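Local coordinates for protein polyphenol oxidase, chloroplastic (Malus domestica, PDB 6ELV) that catalyses the oxidation of mono- and o-diphenols to o-diquinones, here represented by its recombinantly expressed C-terminal domain, at residues A[15-23]-A[133-141]; A[61-72]-A[120-131]. All coordinates share one frame; numbering follows the deposited sequence. Where two conformers were deposited one is given.

Interaction 1 (A[15-23]-A[133-141]); sequences TEFPISLGS and AVKIGGIKI
The Phe17 ring lies between two isoleucines: CG1 of Ile139 sits over one face, CG2 of Ile19 stands off the opposite face toward its rim, and the carbonyl O of Ile136 lies at the edge in the ring plane. The setting is the margin of an antiparallel sheet in a two-sheet beta sandwich, where the short strand 19-20 pairs with the start of strand 135-142. Phe17 CG is anti to its own carbonyl carbon (chi1 -67°), which directs the ring across the bulge formed by Gly137 and Gly138 opposite Glu52. There Phe17 CZ comes 3.7 Å from Ile139 CD1, while the Phe17 side chain lies alongside that of Ile136, its CE2 3.8 Å from Ile136 CG2. A cis peptide precedes Pro18, whose ring lies beside the Lys135 chain, with Pro18 CB 3.6 Å from Lys135 CE; the ammonium end of that lysine continues to Gly53 O.

Pairing of the strands is established by the reciprocal bonds of Ile19 and Ile136. Ile136 N reaches Ile19 O at 2.8 Å, nearly straight at 169°, whereas Ile19 N meets Ile136 O at 3.0 Å with the donor tilted slightly from the carbonyl plane. Beyond strand 19-20, Leu21 N still donates to Val134 O (2.9 Å, 177°). Leu21 CB packs on Val134 CG1, and its side chain turns inward to Leu127 and Pro129 of the other sheet. Because Leu21 is the centre of an inverse gamma turn, the chain leaves the edge here; a water bridges the gap, donating to Leu21 O at 2.6 Å and accepting from Val134 N at 3.0 Å.

Interaction 2 (A[61-72]-A[120-131]); sequences AVKFDVYVNDVD and DDSVVVTLVPKF. With CA (calcium ion), chain B.
A chi1 of -173° swings the Asp70 carboxylate away from the backbone N, and a chi1 of -66° sets the Asp120 carboxylate beside its own N; both thereby reach one calcium ion. The site sits at the end of an antiparallel strand pair, 62-70 with 122-131, in the mixed sheet of the sandwich. Asp70 and Asp120 each bind through both oxygens, Asp72 OD2 lies 2.4 Å from the calcium, and two waters bring the count to seven coordinating oxygens. Asp72 N donates to the anti lone pair of Asp70 OD1 at 2.8 Å, an Asx turn. A further water accepts from Val71 N and donates to Asp120 OD2 and Ser122 O.

Along the strands, Asp65, Tyr67 and Asn69 exchange paired backbone bonds with Val128, Thr126 and Val124. On the inner face, Val66 CG2 meets Leu127 CD2 at 3.9 Å and Val68 CG1 touches Val123 CB. On the other face, Tyr67 CD1 lies 3.8 Å from Val128 CG2.

At the far end the Phe131 ring takes Lys63 CB over one face, 3.7 Å from its centroid, a CH-pi contact. A classic bulge there lets Lys63 O accept from both Lys130 N (2.9 Å) and Phe131 N (3.2 Å).

From the N terminus, the chain first lays down segment 15-23, the earlier half of interaction 1, and later segment 61-72. After 47 further residues, segment 120-131 returns beside it, so interaction 2 closes a loop within one sheet. Strand 122-131 then leads directly to strand 135-142 in the other sheet, where interaction 1 closes the longer loop of 109 residues. Interaction 2 is therefore nested inside interaction 1 without crossing it. Their centres lie about 11 Å apart, and the two contacts touch: Leu21 CD2, just past strand 19-20, is 3.7 Å from Phe64 CB, and Ile136 CD1 of the other sheet is 3.7 Å from Phe64 CE2.

Interaction 1 (A[15-23]-A[133-141])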
loop_
_atom_site.group_PDB
_atom_site.type_symbol
_atom_site.label_atom_id
_atom_site.label_comp_id
_atom_site.label_asym_id
_atom_site.label_seq_id
_atom_site.Cartn_x
_atom_site.Cartn_y
_atom_site.Cartn_z
ATOM N N THR A 15 11.072 -0.629 7.754
ATOM C CA THR A 15 11.598 -1.756 8.507
ATOM C C THR A 15 10.704 -2.160 9.671
ATOM O O THR A 15 11.051 -3.094 10.400
ATOM C CB THR A 15 12.989 -1.412 9.031
ATOM O OG1 THR A 15 12.908 -0.204 9.798
ATOM C CG2 THR A 15 13.959 -1.222 7.875
ATOM N N GLU A 16 9.581 -1.479 9.887
ATOM C CA GLU A 16 8.656 -1.938 10.908
ATOM C C GLU A 16 7.737 -3.046 10.417
ATOM O O GLU A 16 7.054 -3.645 11.246
ATOM C CB GLU A 16 7.841 -0.787 11.505
ATOM C CG GLU A 16 8.600 0.087 12.495
ATOM C CD GLU A 16 7.746 1.219 13.044
ATOM O OE1 GLU A 16 8.020 2.392 12.706
ATOM O OE2 GLU A 16 6.796 0.936 13.808
ATOM N N PHE A 17 7.719 -3.342 9.116
ATOM C CA PHE A 17 6.958 -4.474 8.571
ATOM C C PHE A 17 7.800 -5.738 8.722
ATOM O O PHE A 17 9.018 -5.656 8.631
ATOM C CB PHE A 17 6.631 -4.245 7.087
ATOM C CG PHE A 17 5.676 -3.114 6.848
ATOM C CD1 PHE A 17 6.135 -1.812 6.744
ATOM C CD2 PHE A 17 4.325 -3.343 6.724
ATOM C CE1 PHE A 17 5.264 -0.767 6.544
ATOM C CE2 PHE A 17 3.448 -2.294 6.519
ATOM C CZ PHE A 17 3.919 -1.006 6.434
ATOM N N PRO A 18 7.170 -6.912 8.933
ATOM C CA PRO A 18 5.724 -7.146 9.024
ATOM C C PRO A 18 5.071 -6.503 10.237
ATOM O O PRO A 18 5.694 -6.381 11.297
ATOM C CB PRO A 18 5.618 -8.670 9.140
ATOM C CG PRO A 18 6.868 -9.181 8.550
ATOM C CD PRO A 18 7.916 -8.180 8.936
ATOM N N ILE A 19 3.810 -6.115 10.067
ATOM C CA ILE A 19 3.030 -5.478 11.118
ATOM C C ILE A 19 1.628 -6.062 11.124
ATOM O O ILE A 19 1.115 -6.506 10.096
ATOM C CB ILE A 19 2.865 -3.952 10.934
ATOM C CG1 ILE A 19 2.149 -3.630 9.628
ATOM C CG2 ILE A 19 4.157 -3.219 11.023
ATOM C CD1 ILE A 19 1.161 -2.552 9.770
ATOM N N SER A 20 1.001 -6.038 12.292
ATOM C CA SER A 20 -0.426 -6.291 12.418
ATOM C C SER A 20 -1.171 -4.983 12.170
ATOM O O SER A 20 -0.867 -3.963 12.799
ATOM C CB SER A 20 -0.742 -6.794 13.824
ATOM O OG SER A 20 -2.121 -6.644 14.104
ATOM N N LEU A 21 -2.133 -5.004 11.250
ATOM C CA LEU A 21 -2.853 -3.786 10.872
ATOM C C LEU A 21 -4.055 -3.561 11.793
ATOM O O LEU A 21 -5.218 -3.687 11.410
ATOM C CB LEU A 21 -3.263 -3.855 9.412
ATOM C CG LEU A 21 -3.779 -2.534 8.850
ATOM C CD1 LEU A 21 -2.683 -1.457 8.782
ATOM C CD2 LEU A 21 -4.417 -2.751 7.497
ATOM N N GLY A 22 -3.757 -3.186 13.034
ATOM C CA GLY A 22 -4.821 -2.990 14.005
ATOM C C GLY A 22 -5.425 -1.609 14.022
ATOM O O GLY A 22 -6.445 -1.386 14.683
ATOM N N SER A 23 -4.818 -0.680 13.295
ATOM C CA SER A 23 -5.262 0.701 13.211
ATOM C C SER A 23 -4.700 1.275 11.912
ATOM O O SER A 23 -3.852 0.662 11.256
ATOM C CB SER A 23 -4.775 1.489 14.427
ATOM O OG SER A 23 -5.489 2.697 14.571
ATOM N N ALA A 133 -8.569 -9.156 11.486
ATOM C CA ALA A 133 -7.159 -9.145 11.849
ATOM C C ALA A 133 -6.324 -9.572 10.653
ATOM O O ALA A 133 -6.581 -10.614 10.050
ATOM C CB ALA A 133 -6.921 -10.118 13.000
ATOM N N VAL A 134 -5.325 -8.767 10.309
ATOM C CA VAL A 134 -4.498 -9.044 9.145
ATOM C C VAL A 134 -3.077 -8.574 9.420
ATOM O O VAL A 134 -2.858 -7.542 10.063
ATOM C CB VAL A 134 -5.115 -8.421 7.871
ATOM C CG1 VAL A 134 -5.138 -6.906 7.942
ATOM C CG2 VAL A 134 -4.374 -8.883 6.623
ATOM N N LYS A 135 -2.114 -9.351 8.933
ATOM C CA LYS A 135 -0.703 -9.001 8.918
ATOM C C LYS A 135 -0.340 -8.499 7.529
ATOM O O LYS A 135 -0.791 -9.045 6.518
ATOM C CB LYS A 135 0.166 -10.219 9.258
ATOM C CG LYS A 135 1.654 -10.042 8.945
ATOM C CD LYS A 135 2.434 -11.339 9.065
ATOM C CE LYS A 135 3.591 -11.406 8.091
ATOM N NZ LYS A 135 3.198 -11.850 6.716
ATOM N N ILE A 136 0.473 -7.451 7.489
ATOM C CA ILE A 136 1.026 -6.909 6.255
ATOM C C ILE A 136 2.525 -7.181 6.282
ATOM O O ILE A 136 3.223 -6.729 7.198
ATOM C CB ILE A 136 0.763 -5.397 6.148
ATOM C CG1 ILE A 136 -0.717 -5.053 6.360
ATOM C CG2 ILE A 136 1.304 -4.872 4.818
ATOM C CD1 ILE A 136 -1.630 -5.613 5.306
ATOM N N GLY A 137 3.023 -7.913 5.286
ATOM C CA GLY A 137 4.412 -8.333 5.257
ATOM C C GLY A 137 5.393 -7.260 4.832
ATOM O O GLY A 137 6.501 -7.194 5.370
ATOM N N GLY A 138 5.014 -6.432 3.864
ATOM C CA GLY A 138 5.894 -5.380 3.368
ATOM C C GLY A 138 5.190 -4.595 2.284
ATOM O O GLY A 138 4.111 -4.968 1.819
ATOM N N ILE A 139 5.805 -3.475 1.903
ATOM C CA ILE A 139 5.251 -2.600 0.873
ATOM C C ILE A 139 6.395 -2.087 0.001
ATOM O O ILE A 139 7.419 -1.632 0.518
ATOM C CB ILE A 139 4.462 -1.406 1.465
ATOM C CG1 ILE A 139 3.387 -1.826 2.477
ATOM C CG2 ILE A 139 3.799 -0.617 0.368
ATOM C CD1 ILE A 139 2.567 -0.652 3.018
ATOM N N LYS A 140 6.207 -2.117 -1.317
ATOM C CA LYS A 140 7.200 -1.578 -2.231
ATOM C C LYS A 140 6.483 -1.087 -3.478
ATOM O O LYS A 140 5.303 -1.369 -3.693
ATOM C CB LYS A 140 8.248 -2.624 -2.597
ATOM C CG LYS A 140 7.681 -3.798 -3.359
ATOM C CD LYS A 140 8.725 -4.856 -3.640
ATOM C CE LYS A 140 8.111 -6.031 -4.385
ATOM N NZ LYS A 140 9.147 -6.992 -4.831
ATOM N N ILE A 141 7.219 -0.349 -4.306
ATOM C CA ILE A 141 6.747 0.080 -5.616
ATOM C C ILE A 141 7.714 -0.451 -6.660
ATOM O O ILE A 141 8.933 -0.362 -6.486
ATOM C CB ILE A 141 6.609 1.612 -5.712
ATOM C CG1 ILE A 141 5.604 2.115 -4.674
ATOM C CG2 ILE A 141 6.204 2.035 -7.116
ATOM C CD1 ILE A 141 5.626 3.619 -4.492
HETATM O O HOH W 1 -4.509 -7.055 12.922
HETATM O O HOH W 2 -6.199 -6.132 11.441
#

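Interaction 2 (A[61-72]-A[120-131])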
loop_
_atom_site.group_PDB
_atom_site.type_symbol
_atom_site.label_atom_id
_atom_site.label_comp_id
_atom_site.label_asym_id
_atom_site.label_seq_id
_atom_site.Cartn_x
_atom_site.Cartn_y
_atom_site.Cartn_z
ATOM N N ALA A 61 -13.476 -12.454 7.803
ATOM C CA ALA A 61 -13.608 -11.475 6.728
ATOM C C ALA A 61 -12.574 -10.377 6.929
ATOM O O ALA A 61 -12.391 -9.884 8.049
ATOM C CB ALA A 61 -15.000 -10.849 6.743
ATOM N N VAL A 62 -11.885 -9.999 5.857
ATOM C CA VAL A 62 -10.849 -8.980 5.937
ATOM C C VAL A 62 -11.117 -7.910 4.897
ATOM O O VAL A 62 -11.426 -8.214 3.736
ATOM C CB VAL A 62 -9.441 -9.578 5.762
ATOM C CG1 VAL A 62 -8.392 -8.469 5.630
ATOM C CG2 VAL A 62 -9.117 -10.480 6.928
ATOM N N LYS A 63 -10.991 -6.653 5.313
ATOM C CA LYS A 63 -10.973 -5.547 4.373
ATOM C C LYS A 63 -10.057 -4.467 4.907
ATOM O O LYS A 63 -10.150 -4.091 6.081
ATOM C CB LYS A 63 -12.362 -4.957 4.183
ATOM C CG LYS A 63 -12.383 -3.792 3.203
ATOM C CD LYS A 63 -13.804 -3.486 2.790
ATOM C CE LYS A 63 -13.865 -2.751 1.473
ATOM N NZ LYS A 63 -13.584 -1.326 1.665
ATOM N N PHE A 64 -9.195 -3.956 4.036
ATOM C CA PHE A 64 -8.468 -2.733 4.313
ATOM C C PHE A 64 -8.373 -1.924 3.031
ATOM O O PHE A 64 -8.322 -2.477 1.927
ATOM C CB PHE A 64 -7.094 -2.968 4.976
ATOM C CG PHE A 64 -6.063 -3.671 4.119
ATOM C CD1 PHE A 64 -5.269 -2.966 3.216
ATOM C CD2 PHE A 64 -5.832 -5.029 4.283
ATOM C CE1 PHE A 64 -4.300 -3.607 2.470
ATOM C CE2 PHE A 64 -4.865 -5.686 3.540
ATOM C CZ PHE A 64 -4.096 -4.975 2.629
ATOM N N ASP A 65 -8.351 -0.608 3.195
ATOM C CA ASP A 65 -8.290 0.325 2.087
ATOM C C ASP A 65 -6.909 0.969 2.034
ATOM O O ASP A 65 -6.230 1.114 3.056
ATOM C CB ASP A 65 -9.392 1.381 2.202
ATOM C CG ASP A 65 -10.791 0.777 2.207
ATOM O OD1 ASP A 65 -11.002 -0.328 1.654
ATOM O OD2 ASP A 65 -11.695 1.426 2.756
ATOM N N VAL A 66 -6.492 1.340 0.829
ATOM C CA VAL A 66 -5.156 1.865 0.582
ATOM C C VAL A 66 -5.277 3.243 -0.045
ATOM O O VAL A 66 -6.009 3.417 -1.030
ATOM C CB VAL A 66 -4.363 0.936 -0.351
ATOM C CG1 VAL A 66 -2.935 1.445 -0.526
ATOM C CG2 VAL A 66 -4.377 -0.493 0.174
ATOM N N TYR A 67 -4.547 4.205 0.518
ATOM C CA TYR A 67 -4.504 5.576 0.028
ATOM C C TYR A 67 -3.054 5.993 -0.188
ATOM O O TYR A 67 -2.132 5.445 0.420
ATOM C CB TYR A 67 -5.170 6.554 1.014
ATOM C CG TYR A 67 -6.650 6.331 1.189
ATOM C CD1 TYR A 67 -7.135 5.259 1.933
ATOM C CD2 TYR A 67 -7.569 7.198 0.620
ATOM C CE1 TYR A 67 -8.491 5.063 2.090
ATOM C CE2 TYR A 67 -8.927 7.006 0.776
ATOM C CZ TYR A 67 -9.382 5.927 1.499
ATOM O OH TYR A 67 -10.736 5.728 1.658
ATOM N N VAL A 68 -2.858 6.996 -1.037
ATOM C CA VAL A 68 -1.529 7.538 -1.307
ATOM C C VAL A 68 -1.586 9.055 -1.197
ATOM O O VAL A 68 -2.573 9.677 -1.603
ATOM C CB VAL A 68 -1.047 7.102 -2.713
ATOM C CG1 VAL A 68 0.306 7.711 -3.057
ATOM C CG2 VAL A 68 -0.956 5.592 -2.789
ATOM N N ASN A 69 -0.512 9.658 -0.687
ATOM C CA ASN A 69 -0.397 11.109 -0.695
ATOM C C ASN A 69 1.043 11.516 -0.957
ATOM O O ASN A 69 1.973 10.728 -0.807
ATOM C CB ASN A 69 -0.960 11.798 0.575
ATOM C CG ASN A 69 -0.144 11.543 1.839
ATOM O OD1 ASN A 69 -0.443 10.625 2.605
ATOM N ND2 ASN A 69 0.846 12.390 2.102
ATOM N N ASP A 70 1.191 12.787 -1.328
ATOM C CA ASP A 70 2.486 13.390 -1.601
ATOM C C ASP A 70 3.304 13.429 -0.312
ATOM O O ASP A 70 2.828 13.906 0.728
ATOM C CB ASP A 70 2.223 14.794 -2.156
ATOM C CG ASP A 70 3.468 15.501 -2.644
ATOM O OD1 ASP A 70 4.445 15.612 -1.870
ATOM O OD2 ASP A 70 3.451 16.006 -3.795
ATOM N N VAL A 71 4.540 12.928 -0.392
ATOM C CA VAL A 71 5.425 12.828 0.760
ATOM C C VAL A 71 5.704 14.172 1.418
ATOM O O VAL A 71 6.062 14.220 2.597
ATOM C CB VAL A 71 6.724 12.108 0.337
ATOM C CG1 VAL A 71 7.548 12.985 -0.603
ATOM C CG2 VAL A 71 7.523 11.662 1.551
ATOM N N ASP A 72 5.554 15.266 0.689
ATOM C CA ASP A 72 5.841 16.587 1.224
ATOM C C ASP A 72 4.644 17.235 1.913
ATOM O O ASP A 72 4.776 18.336 2.461
ATOM C CB ASP A 72 6.311 17.475 0.084
ATOM C CG ASP A 72 7.499 16.885 -0.658
ATOM O OD1 ASP A 72 8.524 16.621 0.012
ATOM O OD2 ASP A 72 7.411 16.666 -1.889
ATOM N N ASP A 120 8.396 13.470 -7.385
ATOM C CA ASP A 120 8.913 13.073 -6.082
ATOM C C ASP A 120 9.587 11.703 -6.173
ATOM O O ASP A 120 9.285 10.889 -7.048
ATOM C CB ASP A 120 7.782 12.994 -5.050
ATOM C CG ASP A 120 7.140 14.350 -4.733
ATOM O OD1 ASP A 120 7.753 15.415 -4.965
ATOM O OD2 ASP A 120 6.008 14.334 -4.219
ATOM N N ASP A 121 10.498 11.441 -5.232
ATOM C CA ASP A 121 11.219 10.173 -5.187
ATOM C C ASP A 121 10.549 9.131 -4.297
ATOM O O ASP A 121 10.948 7.961 -4.331
ATOM C CB ASP A 121 12.652 10.383 -4.695
ATOM C CG ASP A 121 13.546 10.983 -5.758
ATOM O OD1 ASP A 121 13.395 10.623 -6.943
ATOM O OD2 ASP A 121 14.401 11.818 -5.413
ATOM N N SER A 122 9.559 9.527 -3.502
ATOM C CA SER A 122 8.847 8.617 -2.620
ATOM C C SER A 122 7.443 9.161 -2.464
ATOM O O SER A 122 7.164 10.298 -2.840
ATOM C CB SER A 122 9.517 8.549 -1.252
ATOM O OG SER A 122 9.567 9.832 -0.655
ATOM N N VAL A 123 6.557 8.329 -1.905
ATOM C CA VAL A 123 5.179 8.701 -1.604
ATOM C C VAL A 123 4.840 8.168 -0.222
ATOM O O VAL A 123 5.554 7.335 0.338
ATOM C CB VAL A 123 4.180 8.163 -2.652
ATOM C CG1 VAL A 123 4.505 8.716 -4.033
ATOM C CG2 VAL A 123 4.175 6.623 -2.656
ATOM N N VAL A 124 3.723 8.641 0.326
ATOM C CA VAL A 124 3.198 8.092 1.571
ATOM C C VAL A 124 2.025 7.181 1.257
ATOM O O VAL A 124 1.060 7.600 0.600
ATOM C CB VAL A 124 2.781 9.202 2.545
ATOM C CG1 VAL A 124 2.101 8.599 3.773
ATOM C CG2 VAL A 124 3.999 10.024 2.955
ATOM N N VAL A 125 2.094 5.949 1.748
ATOM C CA VAL A 125 1.026 4.970 1.602
ATOM C C VAL A 125 0.352 4.817 2.955
ATOM O O VAL A 125 1.028 4.588 3.966
ATOM C CB VAL A 125 1.569 3.622 1.102
ATOM C CG1 VAL A 125 0.453 2.581 1.027
ATOM C CG2 VAL A 125 2.203 3.807 -0.287
ATOM N N THR A 126 -0.974 4.913 2.960
ATOM C CA THR A 126 -1.783 4.752 4.158
ATOM C C THR A 126 -2.621 3.491 4.011
ATOM O O THR A 126 -3.278 3.297 2.983
ATOM C CB THR A 126 -2.688 5.979 4.347
ATOM O OG1 THR A 126 -1.882 7.154 4.512
ATOM C CG2 THR A 126 -3.569 5.858 5.578
ATOM N N LEU A 127 -2.601 2.649 5.042
ATOM C CA LEU A 127 -3.414 1.441 5.099
ATOM C C LEU A 127 -4.468 1.642 6.177
ATOM O O LEU A 127 -4.131 1.961 7.325
ATOM C CB LEU A 127 -2.551 0.221 5.419
ATOM C CG LEU A 127 -1.356 -0.029 4.494
ATOM C CD1 LEU A 127 -0.665 -1.307 4.909
ATOM C CD2 LEU A 127 -1.789 -0.111 3.053
ATOM N N VAL A 128 -5.728 1.445 5.814
ATOM C CA VAL A 128 -6.869 1.736 6.676
ATOM C C VAL A 128 -7.630 0.445 6.910
ATOM O O VAL A 128 -8.395 0.002 6.050
ATOM C CB VAL A 128 -7.792 2.786 6.034
ATOM C CG1 VAL A 128 -8.889 3.165 6.999
ATOM C CG2 VAL A 128 -7.006 4.025 5.562
ATOM N N PRO A 129 -7.456 -0.200 8.064
ATOM C CA PRO A 129 -8.209 -1.426 8.312
ATOM C C PRO A 129 -9.678 -1.097 8.529
ATOM O O PRO A 129 -10.027 -0.113 9.195
ATOM C CB PRO A 129 -7.554 -2.003 9.572
ATOM C CG PRO A 129 -7.050 -0.794 10.299
ATOM C CD PRO A 129 -6.586 0.159 9.200
ATOM N N LYS A 130 -10.533 -1.926 7.947
ATOM C CA LYS A 130 -11.977 -1.810 8.097
ATOM C C LYS A 130 -12.568 -2.953 8.900
ATOM O O LYS A 130 -13.421 -2.722 9.758
ATOM C CB LYS A 130 -12.652 -1.707 6.723
ATOM C CG LYS A 130 -12.155 -0.534 5.883
ATOM C CD LYS A 130 -12.400 0.790 6.577
ATOM C CE LYS A 130 -13.877 1.114 6.654
ATOM N NZ LYS A 130 -14.106 2.549 6.984
ATOM N N PHE A 131 -12.123 -4.177 8.647
ATOM C CA PHE A 131 -12.497 -5.295 9.491
ATOM C C PHE A 131 -11.509 -6.427 9.281
ATOM O O PHE A 131 -10.888 -6.548 8.220
ATOM C CB PHE A 131 -13.962 -5.731 9.335
ATOM C CG PHE A 131 -14.405 -5.922 7.923
ATOM C CD1 PHE A 131 -14.123 -7.101 7.249
ATOM C CD2 PHE A 131 -15.141 -4.937 7.274
ATOM C CE1 PHE A 131 -14.554 -7.300 5.937
ATOM C CE2 PHE A 131 -15.586 -5.134 5.969
ATOM C CZ PHE A 131 -15.296 -6.321 5.303
HETATM CA CA CA B . 5.827 16.695 -3.691
HETATM O O HOH W 3 -1.441 8.142 2.088
HETATM O O HOH W 4 5.110 12.087 -3.027
HETATM O O HOH W 5 7.312 18.511 -4.462
HETATM O O HOH W 6 5.074 17.269 -5.911
#